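Local coordinates for protein QdtA (Thermoanaerobacterium thermosaccharolyticum, PDB 4ZU5) that is a small cupin-clan protein of the WxcM-like family, a beta-sandwich that pairs with a second copy and binds thymidine, at residues I46-L60 and G88-F102. Numbering follows the deposited sequence.
Unlike the reference sequence in segment 46-60: Ser52 (reference Ala). Unlike the reference sequence in segment 88-102: Leu94 (reference Phe), Val95 (reference Leu).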
ATOM      1  N   ILE A  46      17.221  -7.781  11.912  1.00 44.95           N
ATOM      2  CA  ILE A  46      16.162  -8.762  11.838  1.00 40.86           C
ATOM      3  C   ILE A  46      16.050  -9.299  10.409  1.00 40.77           C
ATOM      4  O   ILE A  46      16.332  -8.571   9.441  1.00 40.60           O
ATOM      5  CB  ILE A  46      14.827  -8.149  12.301  1.00 44.93           C
ATOM      6  CG1 ILE A  46      14.854  -7.959  13.812  1.00 46.32           C
ATOM      7  CG2 ILE A  46      13.653  -9.053  11.947  1.00 42.02           C
ATOM      8  CD1 ILE A  46      14.689  -9.258  14.590  1.00 51.21           C
ATOM      9  N   THR A  47      15.741 -10.593  10.363  1.00 36.83           N
ATOM     10  CA  THR A  47      15.283 -11.307   9.188  1.00 40.81           C
ATOM     11  C   THR A  47      13.899 -11.820   9.458  1.00 42.81           C
ATOM     12  O   THR A  47      13.657 -12.453  10.474  1.00 47.89           O
ATOM     13  CB  THR A  47      16.166 -12.521   8.885  1.00 39.60           C
ATOM     14  OG1 THR A  47      17.488 -12.030   8.694  1.00 39.80           O
ATOM     15  CG2 THR A  47      15.692 -13.230   7.604  1.00 39.77           C
ATOM     16  N   ARG A  48      12.959 -11.525   8.570  1.00 40.85           N
ATOM     17  CA  ARG A  48      11.618 -12.090   8.744  1.00 39.39           C
ATOM     18  C   ARG A  48      11.180 -12.781   7.480  1.00 38.36           C
ATOM     19  O   ARG A  48      11.973 -12.900   6.539  1.00 38.36           O
ATOM     20  CB  ARG A  48      10.592 -11.030   9.159  1.00 40.54           C
ATOM     21  CG  ARG A  48      10.609  -9.768   8.335  1.00 43.74           C
ATOM     22  CD  ARG A  48       9.620  -8.744   8.890  1.00 44.95           C
ATOM     23  NE  ARG A  48       8.277  -9.319   8.927  1.00 43.22           N
ATOM     24  CZ  ARG A  48       7.364  -9.074   9.857  1.00 40.38           C
ATOM     25  NH1 ARG A  48       6.220  -9.707   9.793  1.00 38.54           N
ATOM     26  NH2 ARG A  48       7.565  -8.198  10.835  1.00 42.74           N
ATOM     27  N   GLY A  49       9.927 -13.209   7.444  1.00 35.95           N
ATOM     28  CA  GLY A  49       9.422 -13.999   6.313  1.00 38.93           C
ATOM     29  C   GLY A  49       9.495 -15.491   6.616  1.00 38.50           C
ATOM     30  O   GLY A  49       8.773 -15.984   7.454  1.00 42.09           O
ATOM     31  N   TYR A  50      10.370 -16.212   5.924  1.00 37.97           N
ATOM     32  CA  TYR A  50      10.531 -17.653   6.079  1.00 37.69           C
ATOM     33  C   TYR A  50       9.221 -18.344   5.738  1.00 37.92           C
ATOM     34  O   TYR A  50       8.680 -19.093   6.560  1.00 39.28           O
ATOM     35  CB  TYR A  50      10.958 -18.041   7.511  1.00 38.98           C
ATOM     36  CG  TYR A  50      12.295 -17.467   7.955  1.00 40.39           C
ATOM     37  CD1 TYR A  50      13.509 -18.039   7.572  1.00 40.61           C
ATOM     38  CD2 TYR A  50      12.337 -16.345   8.771  1.00 40.32           C
ATOM     39  CE1 TYR A  50      14.724 -17.524   8.014  1.00 41.23           C
ATOM     40  CE2 TYR A  50      13.532 -15.837   9.227  1.00 42.58           C
ATOM     41  CZ  TYR A  50      14.711 -16.426   8.835  1.00 41.31           C
ATOM     42  OH  TYR A  50      15.860 -15.818   9.222  1.00 48.96           O
ATOM     43  N   HIS A  51       8.748 -18.172   4.503  1.00 36.65           N
ATOM     44  CA  HIS A  51       7.535 -18.859   4.077  1.00 37.04           C
ATOM     45  C   HIS A  51       7.381 -18.841   2.576  1.00 36.30           C
ATOM     46  O   HIS A  51       8.159 -18.203   1.858  1.00 35.07           O
ATOM     47  CB  HIS A  51       6.300 -18.262   4.790  1.00 38.39           C
ATOM     48  CG  HIS A  51       5.914 -16.902   4.300  1.00 42.99           C
ATOM     49  ND1 HIS A  51       6.404 -15.742   4.859  1.00 46.70           N
ATOM     50  CD2 HIS A  51       5.131 -16.518   3.264  1.00 42.94           C
ATOM     51  CE1 HIS A  51       5.944 -14.700   4.188  1.00 44.51           C
ATOM     52  NE2 HIS A  51       5.179 -15.146   3.210  1.00 50.90           N
ATOM     53  N   SER A  52       6.461 -19.671   2.113  1.00 35.05           N
ATOM     54  CA  SER A  52       6.027 -19.685   0.747  1.00 36.14           C
ATOM     55  C   SER A  52       4.502 -19.892   0.666  1.00 39.25           C
ATOM     56  O   SER A  52       3.799 -19.943   1.690  1.00 40.55           O
ATOM     57  CB  SER A  52       6.748 -20.791  -0.009  1.00 34.52           C
ATOM     58  OG  SER A  52       6.455 -20.741  -1.410  1.00 35.39           O
ATOM     59  N   HIS A  53       3.984 -19.995  -0.556  1.00 38.30           N
ATOM     60  CA  HIS A  53       2.570 -20.310  -0.776  1.00 39.70           C
ATOM     61  C   HIS A  53       2.381 -21.177  -1.964  1.00 36.74           C
ATOM     62  O   HIS A  53       3.188 -21.115  -2.890  1.00 39.12           O
ATOM     63  CB  HIS A  53       1.821 -19.035  -1.109  1.00 43.66           C
ATOM     64  CG  HIS A  53       1.944 -18.005  -0.058  1.00 40.95           C
ATOM     65  ND1 HIS A  53       1.086 -17.951   1.013  1.00 47.72           N
ATOM     66  CD2 HIS A  53       2.865 -17.035   0.139  1.00 44.55           C
ATOM     67  CE1 HIS A  53       1.425 -16.937   1.793  1.00 47.65           C
ATOM     68  NE2 HIS A  53       2.501 -16.364   1.283  1.00 44.50           N
ATOM     69  N   LYS A  54       1.265 -21.881  -2.004  1.00 39.41           N
ATOM     70  CA  LYS A  54       0.922 -22.658  -3.206  1.00 43.53           C
ATOM     71  C   LYS A  54       0.062 -21.894  -4.221  1.00 43.34           C
ATOM     72  O   LYS A  54       0.129 -22.150  -5.419  1.00 48.13           O
ATOM     73  CB  LYS A  54       0.183 -23.961  -2.863  1.00 51.67           C
ATOM     74  CG  LYS A  54       0.826 -24.881  -1.824  1.00 62.00           C
ATOM     75  CD  LYS A  54       0.332 -24.646  -0.379  1.00 66.29           C
ATOM     76  CE  LYS A  54      -0.814 -25.549   0.088  1.00 68.57           C
ATOM     77  NZ  LYS A  54      -0.312 -26.897   0.500  1.00 74.10           N
ATOM     78  N   LYS A  55      -0.799 -20.996  -3.769  1.00 38.92           N
ATOM     79  CA  LYS A  55      -1.804 -20.428  -4.690  1.00 38.02           C
ATOM     80  C   LYS A  55      -1.786 -18.880  -4.768  1.00 33.27           C
ATOM     81  O   LYS A  55      -2.392 -18.282  -5.634  1.00 39.65           O
ATOM     82  CB  LYS A  55      -3.198 -20.891  -4.240  1.00 43.17           C
ATOM     83  CG  LYS A  55      -3.465 -22.345  -4.639  1.00 51.62           C
ATOM     84  CD  LYS A  55      -4.439 -23.105  -3.753  1.00 57.26           C
ATOM     85  CE  LYS A  55      -5.432 -22.184  -3.058  1.00 64.53           C
ATOM     86  NZ  LYS A  55      -6.597 -22.949  -2.517  1.00 68.93           N
ATOM     87  N   LEU A  56      -1.154 -18.250  -3.816  1.00 31.53           N
ATOM     88  CA  LEU A  56      -1.138 -16.815  -3.666  1.00 32.54           C
ATOM     89  C   LEU A  56      -0.142 -16.147  -4.631  1.00 36.23           C
ATOM     90  O   LEU A  56       0.959 -16.638  -4.835  1.00 33.34           O
ATOM     91  CB  LEU A  56      -0.752 -16.504  -2.228  1.00 32.93           C
ATOM     92  CG  LEU A  56      -0.792 -15.038  -1.821  1.00 33.39           C
ATOM     93  CD1 LEU A  56      -2.226 -14.523  -1.919  1.00 31.21           C
ATOM     94  CD2 LEU A  56      -0.258 -14.784  -0.426  1.00 35.99           C
ATOM     95  N   HIS A  57      -0.508 -14.961  -5.130  1.00 30.77           N
ATOM     96  CA  HIS A  57       0.374 -14.156  -5.967  1.00 31.73           C
ATOM     97  C   HIS A  57       0.459 -12.853  -5.190  1.00 32.83           C
ATOM     98  O   HIS A  57      -0.520 -12.443  -4.570  1.00 30.69           O
ATOM     99  CB  HIS A  57      -0.205 -13.975  -7.382  1.00 31.91           C
ATOM    100  CG  HIS A  57      -0.319 -15.246  -8.166  1.00 27.92           C
ATOM    101  ND1 HIS A  57       0.562 -15.610  -9.164  1.00 32.01           N
ATOM    102  CD2 HIS A  57      -1.264 -16.214  -8.137  1.00 29.34           C
ATOM    103  CE1 HIS A  57       0.225 -16.804  -9.634  1.00 30.98           C
ATOM    104  NE2 HIS A  57      -0.873 -17.194  -9.012  1.00 30.74           N
ATOM    105  N   GLN A  58       1.655 -12.275  -5.147  1.00 27.42           N
ATOM    106  CA  GLN A  58       1.942 -11.093  -4.369  1.00 29.86           C
ATOM    107  C   GLN A  58       2.851 -10.196  -5.166  1.00 28.13           C
ATOM    108  O   GLN A  58       3.618 -10.677  -6.016  1.00 27.41           O
ATOM    109  CB  GLN A  58       2.755 -11.538  -3.152  1.00 34.97           C
ATOM    110  CG  GLN A  58       1.955 -12.320  -2.140  1.00 38.60           C
ATOM    111  CD  GLN A  58       2.711 -12.403  -0.812  1.00 41.14           C
ATOM    112  OE1 GLN A  58       3.932 -12.496  -0.772  1.00 38.00           O
ATOM    113  NE2 GLN A  58       1.979 -12.307   0.272  1.00 43.75           N
ATOM    114  N   VAL A  59       2.824  -8.915  -4.826  1.00 27.27           N
ATOM    115  CA  VAL A  59       3.798  -7.945  -5.270  1.00 26.43           C
ATOM    116  C   VAL A  59       4.300  -7.216  -4.051  1.00 28.58           C
ATOM    117  O   VAL A  59       3.533  -6.659  -3.305  1.00 27.74           O
ATOM    118  CB  VAL A  59       3.168  -6.985  -6.274  1.00 25.67           C
ATOM    119  CG1 VAL A  59       4.064  -5.813  -6.618  1.00 25.61           C
ATOM    120  CG2 VAL A  59       2.837  -7.746  -7.567  1.00 23.58           C
ATOM    121  N   LEU A  60       5.610  -7.161  -3.913  1.00 28.20           N
ATOM    122  CA  LEU A  60       6.241  -6.455  -2.809  1.00 28.28           C
ATOM    123  C   LEU A  60       6.803  -5.130  -3.298  1.00 28.14           C
ATOM    124  O   LEU A  60       7.426  -5.051  -4.371  1.00 29.19           O
ATOM    125  CB  LEU A  60       7.390  -7.296  -2.223  1.00 28.21           C
ATOM    126  CG  LEU A  60       7.078  -8.434  -1.248  1.00 31.32           C
ATOM    127  CD1 LEU A  60       6.038  -9.413  -1.793  1.00 30.51           C
ATOM    128  CD2 LEU A  60       8.319  -9.221  -0.854  1.00 32.32           C
ATOM    129  N   GLY A  88       7.945  -2.917  -8.316  1.00 29.92           N
ATOM    130  CA  GLY A  88       7.399  -3.995  -7.504  1.00 28.13           C
ATOM    131  C   GLY A  88       8.064  -5.325  -7.814  1.00 29.47           C
ATOM    132  O   GLY A  88       8.449  -5.580  -8.976  1.00 31.92           O
ATOM    133  N   LEU A  89       8.102  -6.181  -6.804  1.00 27.58           N
ATOM    134  CA  LEU A  89       8.627  -7.540  -6.952  1.00 28.76           C
ATOM    135  C   LEU A  89       7.441  -8.476  -6.901  1.00 26.43           C
ATOM    136  O   LEU A  89       6.840  -8.719  -5.851  1.00 24.71           O
ATOM    137  CB  LEU A  89       9.667  -7.855  -5.873  1.00 30.51           C
ATOM    138  CG  LEU A  89      10.264  -9.266  -5.895  1.00 30.17           C
ATOM    139  CD1 LEU A  89      11.158  -9.366  -7.100  1.00 32.28           C
ATOM    140  CD2 LEU A  89      11.055  -9.461  -4.620  1.00 32.16           C
ATOM    141  N   TYR A  90       7.138  -9.040  -8.058  1.00 27.41           N
ATOM    142  CA  TYR A  90       6.109 -10.072  -8.162  1.00 28.79           C
ATOM    143  C   TYR A  90       6.691 -11.386  -7.761  1.00 28.54           C
ATOM    144  O   TYR A  90       7.755 -11.800  -8.247  1.00 28.50           O
ATOM    145  CB  TYR A  90       5.658 -10.214  -9.611  1.00 28.49           C
ATOM    146  CG  TYR A  90       4.807 -11.439  -9.895  1.00 31.28           C
ATOM    147  CD1 TYR A  90       3.519 -11.558  -9.411  1.00 31.29           C
ATOM    148  CD2 TYR A  90       5.328 -12.523 -10.560  1.00 34.10           C
ATOM    149  CE1 TYR A  90       2.803 -12.743  -9.577  1.00 30.66           C
ATOM    150  CE2 TYR A  90       4.612 -13.689 -10.749  1.00 33.62           C
ATOM    151  CZ  TYR A  90       3.327 -13.790 -10.283  1.00 31.80           C
ATOM    152  OH  TYR A  90       2.643 -14.994 -10.517  1.00 33.14           O
ATOM    153  N   ILE A  91       5.954 -12.070  -6.905  1.00 28.24           N
ATOM    154  CA  ILE A  91       6.345 -13.395  -6.461  1.00 29.99           C
ATOM    155  C   ILE A  91       5.170 -14.319  -6.579  1.00 28.42           C
ATOM    156  O   ILE A  91       4.204 -14.187  -5.872  1.00 30.98           O
ATOM    157  CB  ILE A  91       6.833 -13.427  -4.989  1.00 30.50           C
ATOM    158  CG1 ILE A  91       7.989 -12.460  -4.798  1.00 31.67           C
ATOM    159  CG2 ILE A  91       7.257 -14.843  -4.596  1.00 33.88           C
ATOM    160  CD1 ILE A  91       8.380 -12.239  -3.346  1.00 31.81           C
ATOM    161  N   GLY A  92       5.313 -15.313  -7.434  1.00 30.49           N
ATOM    162  CA  GLY A  92       4.334 -16.336  -7.611  1.00 32.07           C
ATOM    163  C   GLY A  92       4.448 -17.533  -6.683  1.00 33.49           C
ATOM    164  O   GLY A  92       5.107 -17.456  -5.672  1.00 30.66           O
ATOM    165  N   PRO A  93       3.683 -18.589  -6.965  1.00 38.98           N
ATOM    166  CA  PRO A  93       3.612 -19.767  -6.106  1.00 38.98           C
ATOM    167  C   PRO A  93       4.945 -20.496  -6.005  1.00 32.63           C
ATOM    168  O   PRO A  93       5.752 -20.509  -6.960  1.00 31.47           O
ATOM    169  CB  PRO A  93       2.595 -20.641  -6.823  1.00 42.03           C
ATOM    170  CG  PRO A  93       1.632 -19.626  -7.333  1.00 42.98           C
ATOM    171  CD  PRO A  93       2.563 -18.586  -7.925  1.00 43.62           C
ATOM    172  N   LEU A  94       5.171 -20.959  -4.787  1.00 33.30           N
ATOM    173  CA  LEU A  94       6.234 -21.882  -4.469  1.00 34.07           C
ATOM    174  C   LEU A  94       7.599 -21.284  -4.587  1.00 35.59           C
ATOM    175  O   LEU A  94       8.588 -21.969  -4.885  1.00 30.74           O
ATOM    176  CB  LEU A  94       6.147 -23.104  -5.358  1.00 33.54           C
ATOM    177  CG  LEU A  94       4.964 -23.999  -4.979  1.00 36.04           C
ATOM    178  CD1 LEU A  94       4.965 -25.167  -5.933  1.00 39.95           C
ATOM    179  CD2 LEU A  94       4.929 -24.481  -3.539  1.00 41.45           C
ATOM    180  N   VAL A  95       7.677 -20.017  -4.231  1.00 32.87           N
ATOM    181  CA  VAL A  95       8.947 -19.392  -4.053  1.00 31.44           C
ATOM    182  C   VAL A  95       9.078 -19.105  -2.564  1.00 33.54           C
ATOM    183  O   VAL A  95       8.162 -18.577  -1.970  1.00 31.50           O
ATOM    184  CB  VAL A  95       8.986 -18.074  -4.814  1.00 31.01           C
ATOM    185  CG1 VAL A  95      10.260 -17.306  -4.495  1.00 31.45           C
ATOM    186  CG2 VAL A  95       8.907 -18.325  -6.330  1.00 31.68           C
ATOM    187  N   TRP A  96      10.205 -19.483  -1.956  1.00 31.55           N
ATOM    188  CA  TRP A  96      10.437 -19.240  -0.531  1.00 32.10           C
ATOM    189  C   TRP A  96      11.051 -17.878  -0.400  1.00 33.82           C
ATOM    190  O   TRP A  96      11.984 -17.505  -1.136  1.00 35.30           O
ATOM    191  CB  TRP A  96      11.400 -20.327   0.044  1.00 36.01           C
ATOM    192  CG  TRP A  96      11.750 -20.231   1.516  1.00 32.68           C
ATOM    193  CD1 TRP A  96      12.803 -19.573   2.048  1.00 35.00           C
ATOM    194  CD2 TRP A  96      11.087 -20.852   2.614  1.00 32.66           C
ATOM    195  NE1 TRP A  96      12.826 -19.710   3.422  1.00 34.86           N
ATOM    196  CE2 TRP A  96      11.792 -20.505   3.791  1.00 32.58           C
ATOM    197  CE3 TRP A  96       9.940 -21.606   2.741  1.00 34.98           C
ATOM    198  CZ2 TRP A  96      11.387 -20.903   5.061  1.00 34.83           C
ATOM    199  CZ3 TRP A  96       9.575 -22.054   3.993  1.00 35.31           C
ATOM    200  CH2 TRP A  96      10.284 -21.662   5.148  1.00 35.58           C
ATOM    201  N   ARG A  97      10.615 -17.126   0.596  1.00 35.34           N
ATOM    202  CA  ARG A  97      11.278 -15.856   0.797  1.00 35.09           C
ATOM    203  C   ARG A  97      11.538 -15.467   2.232  1.00 31.52           C
ATOM    204  O   ARG A  97      10.838 -15.896   3.148  1.00 37.09           O
ATOM    205  CB  ARG A  97      10.583 -14.729   0.043  1.00 37.48           C
ATOM    206  CG  ARG A  97       9.478 -14.040   0.792  1.00 41.66           C
ATOM    207  CD  ARG A  97       8.428 -15.052   1.181  1.00 46.15           C
ATOM    208  NE  ARG A  97       7.891 -15.840   0.067  1.00 53.24           N
ATOM    209  CZ  ARG A  97       6.824 -15.488  -0.646  1.00 53.67           C
ATOM    210  NH1 ARG A  97       6.222 -14.333  -0.386  1.00 56.23           N
ATOM    211  NH2 ARG A  97       6.353 -16.301  -1.586  1.00 47.55           N
ATOM    212  N   GLU A  98      12.590 -14.674   2.366  1.00 32.68           N
ATOM    213  CA  GLU A  98      13.005 -14.009   3.617  1.00 31.93           C
ATOM    214  C   GLU A  98      13.362 -12.562   3.310  1.00 34.94           C
ATOM    215  O   GLU A  98      13.767 -12.204   2.200  1.00 38.45           O
ATOM    216  CB  GLU A  98      14.218 -14.764   4.183  1.00 35.19           C
ATOM    217  CG  GLU A  98      13.928 -16.223   4.479  1.00 34.07           C
ATOM    218  CD  GLU A  98      15.164 -17.081   4.629  1.00 34.93           C
ATOM    219  OE1 GLU A  98      16.250 -16.489   4.682  1.00 39.69           O
ATOM    220  OE2 GLU A  98      15.006 -18.312   4.689  1.00 41.27           O
ATOM    221  N   MET A  99      13.190 -11.690   4.292  1.00 34.68           N
ATOM    222  CA  MET A  99      13.457 -10.296   4.099  1.00 35.81           C
ATOM    223  C   MET A  99      14.373  -9.785   5.211  1.00 32.59           C
ATOM    224  O   MET A  99      14.202 -10.162   6.363  1.00 37.87           O
ATOM    225  CB  MET A  99      12.143  -9.517   4.158  1.00 37.15           C
ATOM    226  CG  MET A  99      11.110  -9.883   3.096  1.00 38.63           C
ATOM    227  SD  MET A  99       9.973 -11.133   3.637  1.00 51.39           S
ATOM    228  CE  MET A  99       8.757 -10.056   4.388  1.00 50.77           C
ATOM    229  N   PHE A 100      15.306  -8.924   4.863  1.00 38.21           N
ATOM    230  CA  PHE A 100      16.355  -8.522   5.815  1.00 39.04           C
ATOM    231  C   PHE A 100      17.023  -7.213   5.431  1.00 40.16           C
ATOM    232  O   PHE A 100      16.758  -6.655   4.356  1.00 40.84           O
ATOM    233  CB  PHE A 100      17.343  -9.693   5.987  1.00 41.35           C
ATOM    234  CG  PHE A 100      18.217  -9.923   4.786  1.00 41.69           C
ATOM    235  CD1 PHE A 100      19.475  -9.340   4.702  1.00 43.79           C
ATOM    236  CD2 PHE A 100      17.771 -10.689   3.732  1.00 39.90           C
ATOM    237  CE1 PHE A 100      20.298  -9.536   3.603  1.00 42.57           C
ATOM    238  CE2 PHE A 100      18.582 -10.889   2.625  1.00 41.79           C
ATOM    239  CZ  PHE A 100      19.824 -10.283   2.542  1.00 40.59           C
ATOM    240  N   ASP A 101      17.880  -6.679   6.308  1.00 37.54           N
ATOM    241  CA  ASP A 101      18.458  -5.372   6.091  1.00 36.09           C
ATOM    242  C   ASP A 101      17.421  -4.291   5.831  1.00 33.46           C
ATOM    243  O   ASP A 101      17.562  -3.483   4.910  1.00 38.78           O
ATOM    244  CB  ASP A 101      19.435  -5.367   4.917  1.00 39.46           C
ATOM    245  CG  ASP A 101      20.817  -6.008   5.269  1.00 42.07           C
ATOM    246  OD1 ASP A 101      21.016  -6.569   6.359  1.00 40.76           O
ATOM    247  OD2 ASP A 101      21.644  -6.045   4.353  1.00 42.04           O
ATOM    248  N   PHE A 102      16.361  -4.298   6.630  1.00 34.69           N
ATOM    249  CA  PHE A 102      15.446  -3.183   6.605  1.00 36.19           C
ATOM    250  C   PHE A 102      16.183  -1.948   7.127  1.00 39.40           C
ATOM    251  O   PHE A 102      16.693  -1.987   8.239  1.00 42.58           O
ATOM    252  CB  PHE A 102      14.283  -3.496   7.540  1.00 32.53           C
ATOM    253  CG  PHE A 102      13.318  -4.509   7.033  1.00 34.36           C
ATOM    254  CD1 PHE A 102      13.545  -5.861   7.183  1.00 33.70           C
ATOM    255  CD2 PHE A 102      12.088  -4.097   6.489  1.00 34.21           C
ATOM    256  CE1 PHE A 102      12.593  -6.801   6.783  1.00 35.97           C
ATOM    257  CE2 PHE A 102      11.148  -5.022   6.061  1.00 37.15           C
ATOM    258  CZ  PHE A 102      11.391  -6.384   6.221  1.00 35.77           C
TER
HETATM  259  O   HOH W   1      16.428  -5.951   9.127  1.00 42.28           O
HETATM  260  O   HOH W   2      18.980  -7.737   8.739  1.00 45.51           O
HETATM  261  O   HOH W   3       3.240 -15.641  -3.559  1.00 36.03           O
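Arg97 extends from strand 96-100 between the two sheets and meets both halves of segment 46-60. Its CD lies over one face of the His51 ring, 4.0 Å from the ring centroid, a CH-pi contact. NH1 donates to Gln58 OE1 at 3.0 Å, close to the guanidinium plane but with a bent N-H...O angle of 136°. Bends at chi2 (-58°) and chi3 (-55°) fold the chain back, and NH2 donates to Val95 O, two residues back in the same segment, at 2.9 Å. Ile91 CD1 lies over the rim of one guanidinium face and His51 CD2 over the rim of the other, so the buried group is held at its edge and flanked on both faces. Strands 47-53 and 96-100 pair antiparallel in one sheet, and strands 58-60 and 88-91 pair in the other. This is the two-sheet cupin beta-sandwich, with Arg97 linking its layers. Tyr50 and His51 stand opposite the single residue Arg97, a G1 beta bulge. Tyr50, in its first position, has a left-handed backbone, and Gly49 just before it also has a positive phi. Next to the bulge, Trp96 lays a ring face against the Tyr50 and His51 backbone. Its NE1 donates to Glu98 OE2 at 2.9 Å, and Glu98 CG packs over the Tyr50 ring. Arg70 forms a salt bridge with Glu98 OE1. Where the segments turn between sheets, His57 ND1 and Tyr90 OH share a hydrogen bond of 2.6 Å; the two rings lie side by side, neither over the other's face. Pro93 CD sits over a His57 face, 3.4 Å from CE1. Further out, Tyr37 OH bonds Gln58 NE2, and Tyr121 of the thymidine pocket packs against His51 and His53.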